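Local coordinates for PmbA-related protein (Thermotoga maritima, PDB 1VL4) that probably acts as a metallopeptidase of the peptidase U62 (PmbA/TldD) family, at residues Ile65-Thr73 and Lys103-Lys111. Residues are numbered along the deposited sequence; the frame is centred on the assembly and turned at random. Where two conformers were deposited one is given.
Sequences IKVLKDGKT and KEYFFEGGK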
# COMPACT_ATOMS: atom_id res chain seq x y z
N ILE A 65 -13.50 -19.19 2.14
CA ILE A 65 -14.26 -20.37 1.76
C ILE A 65 -14.15 -20.52 0.23
O ILE A 65 -14.60 -19.63 -0.52
CB ILE A 65 -15.70 -20.23 2.16
CG1 ILE A 65 -15.84 -20.12 3.68
CG2 ILE A 65 -16.55 -21.44 1.66
CD1 ILE A 65 -16.61 -18.95 4.15
N LYS A 66 -13.53 -21.60 -0.24
CA LYS A 66 -13.39 -21.81 -1.67
C LYS A 66 -14.04 -23.14 -2.09
O LYS A 66 -13.71 -24.20 -1.52
CB LYS A 66 -11.93 -21.80 -2.05
CG LYS A 66 -11.62 -21.90 -3.54
CD LYS A 66 -10.13 -21.78 -3.76
CE LYS A 66 -9.66 -20.33 -3.96
NZ LYS A 66 -8.20 -20.26 -4.30
N VAL A 67 -14.93 -23.07 -3.07
CA VAL A 67 -15.64 -24.26 -3.58
C VAL A 67 -15.13 -24.60 -4.99
O VAL A 67 -14.99 -23.68 -5.82
CB VAL A 67 -17.13 -24.04 -3.60
CG1 VAL A 67 -17.84 -25.18 -4.29
CG2 VAL A 67 -17.66 -23.85 -2.17
N LEU A 68 -14.90 -25.90 -5.24
CA LEU A 68 -14.27 -26.41 -6.48
C LEU A 68 -15.27 -27.32 -7.16
O LEU A 68 -15.78 -28.23 -6.56
CB LEU A 68 -13.00 -27.13 -6.15
CG LEU A 68 -12.23 -27.83 -7.28
CD1 LEU A 68 -11.66 -26.83 -8.26
CD2 LEU A 68 -11.11 -28.64 -6.63
N LYS A 69 -15.64 -26.98 -8.39
CA LYS A 69 -16.53 -27.81 -9.20
C LYS A 69 -16.03 -27.83 -10.64
O LYS A 69 -15.96 -26.79 -11.27
CB LYS A 69 -17.95 -27.29 -9.17
CG LYS A 69 -19.00 -28.28 -9.68
CD LYS A 69 -20.36 -27.62 -9.68
CE LYS A 69 -21.50 -28.53 -10.14
NZ LYS A 69 -22.74 -27.71 -10.34
N ASP A 70 -15.67 -29.01 -11.14
CA ASP A 70 -15.26 -29.23 -12.53
C ASP A 70 -14.09 -28.35 -12.84
O ASP A 70 -14.04 -27.74 -13.91
CB ASP A 70 -16.39 -28.96 -13.53
CG ASP A 70 -17.56 -29.93 -13.40
OD1 ASP A 70 -17.30 -31.12 -13.11
OD2 ASP A 70 -18.72 -29.49 -13.59
N GLY A 71 -13.18 -28.24 -11.88
CA GLY A 71 -11.97 -27.49 -12.05
C GLY A 71 -12.10 -25.97 -11.96
O GLY A 71 -11.12 -25.30 -12.10
N LYS A 72 -13.32 -25.48 -11.73
CA LYS A 72 -13.58 -24.07 -11.53
C LYS A 72 -13.74 -23.83 -10.02
O LYS A 72 -14.29 -24.70 -9.32
CB LYS A 72 -14.86 -23.68 -12.24
CG LYS A 72 -14.71 -23.44 -13.71
CD LYS A 72 -16.04 -23.05 -14.30
CE LYS A 72 -16.19 -23.61 -15.72
NZ LYS A 72 -17.30 -22.93 -16.41
N THR A 73 -13.22 -22.68 -9.54
CA THR A 73 -13.42 -22.22 -8.14
C THR A 73 -14.35 -20.99 -7.97
O THR A 73 -14.61 -20.21 -8.90
CB THR A 73 -12.14 -21.95 -7.46
OG1 THR A 73 -11.40 -20.93 -8.16
CG2 THR A 73 -11.31 -23.19 -7.41
N LYS A 103 -8.93 -27.39 -14.92
CA LYS A 103 -7.95 -26.36 -14.57
C LYS A 103 -7.54 -26.43 -13.09
O LYS A 103 -6.49 -26.98 -12.79
CB LYS A 103 -8.47 -24.95 -14.92
CG LYS A 103 -9.24 -24.87 -16.25
CD LYS A 103 -9.90 -23.49 -16.45
CE LYS A 103 -9.50 -22.87 -17.79
NZ LYS A 103 -9.81 -21.42 -17.82
N GLU A 104 -8.33 -25.87 -12.16
CA GLU A 104 -7.88 -25.77 -10.75
C GLU A 104 -8.04 -27.08 -9.98
O GLU A 104 -8.90 -27.92 -10.28
CB GLU A 104 -8.66 -24.69 -9.95
CG GLU A 104 -8.62 -23.23 -10.49
CD GLU A 104 -7.40 -22.45 -10.06
OE1 GLU A 104 -6.87 -22.70 -8.95
OE2 GLU A 104 -6.96 -21.59 -10.85
N TYR A 105 -7.23 -27.23 -8.93
CA TYR A 105 -7.49 -28.30 -7.99
C TYR A 105 -6.99 -28.04 -6.57
O TYR A 105 -6.26 -27.06 -6.29
CB TYR A 105 -6.97 -29.64 -8.53
CG TYR A 105 -5.53 -29.63 -8.83
CD1 TYR A 105 -5.06 -29.04 -9.99
CD2 TYR A 105 -4.62 -30.23 -7.95
CE1 TYR A 105 -3.70 -29.03 -10.26
CE2 TYR A 105 -3.28 -30.24 -8.21
CZ TYR A 105 -2.81 -29.64 -9.37
OH TYR A 105 -1.45 -29.66 -9.61
N PHE A 106 -7.49 -28.86 -5.66
CA PHE A 106 -7.09 -28.84 -4.26
C PHE A 106 -6.09 -29.97 -4.00
O PHE A 106 -6.09 -30.99 -4.69
CB PHE A 106 -8.28 -29.08 -3.35
CG PHE A 106 -9.32 -27.97 -3.34
CD1 PHE A 106 -9.03 -26.66 -3.77
CD2 PHE A 106 -10.61 -28.24 -2.85
CE1 PHE A 106 -10.04 -25.64 -3.70
CE2 PHE A 106 -11.61 -27.24 -2.80
CZ PHE A 106 -11.31 -25.93 -3.24
N PHE A 107 -5.30 -29.75 -2.96
CA PHE A 107 -4.35 -30.69 -2.45
C PHE A 107 -4.99 -31.65 -1.45
O PHE A 107 -5.76 -31.25 -0.57
CB PHE A 107 -3.17 -29.95 -1.81
CG PHE A 107 -1.94 -30.78 -1.65
CD1 PHE A 107 -1.28 -31.26 -2.77
CD2 PHE A 107 -1.42 -31.08 -0.41
CE1 PHE A 107 -0.10 -32.01 -2.64
CE2 PHE A 107 -0.26 -31.85 -0.28
CZ PHE A 107 0.40 -32.30 -1.40
N GLU A 108 -4.67 -32.93 -1.60
CA GLU A 108 -5.21 -33.98 -0.75
C GLU A 108 -4.50 -34.11 0.58
O GLU A 108 -3.36 -33.72 0.73
CB GLU A 108 -5.10 -35.32 -1.50
CG GLU A 108 -5.98 -35.40 -2.70
CD GLU A 108 -5.84 -36.73 -3.40
OE1 GLU A 108 -4.84 -36.90 -4.14
OE2 GLU A 108 -6.73 -37.61 -3.19
N GLY A 109 -5.17 -34.71 1.56
CA GLY A 109 -4.59 -34.99 2.85
C GLY A 109 -3.58 -36.12 2.76
O GLY A 109 -3.44 -36.74 1.71
N GLY A 110 -2.85 -36.33 3.85
CA GLY A 110 -1.98 -37.51 3.99
C GLY A 110 -0.48 -37.33 3.81
O GLY A 110 0.26 -38.28 4.04
N LYS A 111 -0.02 -36.16 3.38
CA LYS A 111 1.41 -35.94 3.20
C LYS A 111 2.12 -35.67 4.53
O LYS A 111 1.47 -35.33 5.51
CB LYS A 111 1.66 -34.76 2.26
CG LYS A 111 1.23 -35.01 0.83
CD LYS A 111 2.05 -36.10 0.13
CE LYS A 111 1.49 -36.43 -1.26
NZ LYS A 111 2.36 -37.42 -1.97
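Phe-106 meets Leu-68 face-on: methyl CD2 of Leu-68 sits 3.8 Å from the centroid of the Phe-106 ring, only 13° off its normal, in a CH-pi contact. The far end of the ring slides under the leucine stem, with CZ of Phe-106 3.6 Å from CB of Leu-68, while at the ring edge the same CZ lies 3.4 Å from the carbonyl O of Lys-66. The aliphatic part of Lys-66 also packs on the ring, its CD 3.9 Å from CE1 of Phe-106. Leu-68 reaches both partners because chi1 (176°) turns CG away from the backbone N and chi2 then spreads the methyls, CD2 over the ring and CD1 against the backbone O of Glu-104. Without the ring, as with an alanine here, Leu-68 CD2 would probably lose its aromatic partner and a gap would open beside the Lys-66 chain. Farther along, N of Glu-104 donates to O of Gly-71 (2.8 Å, 151° at the hydrogen), reaching a lone pair in the carbonyl plane. Gly-71 presents that oxygen from a type I' turn spanning Lys-69 to Lys-72, and CG2 of Thr-73 packs against CB of Glu-104. The irregular segment 103-111 thus lies along the beta hairpin of strands 51-69 and 72-78, Phe-106 also touching Glu-32 and Gln-34 of strand 32-48, whereas Val-67 points away from 103-111 and packs on helix 84-93, and Glu-104 and Tyr-105 touch helix 322-328.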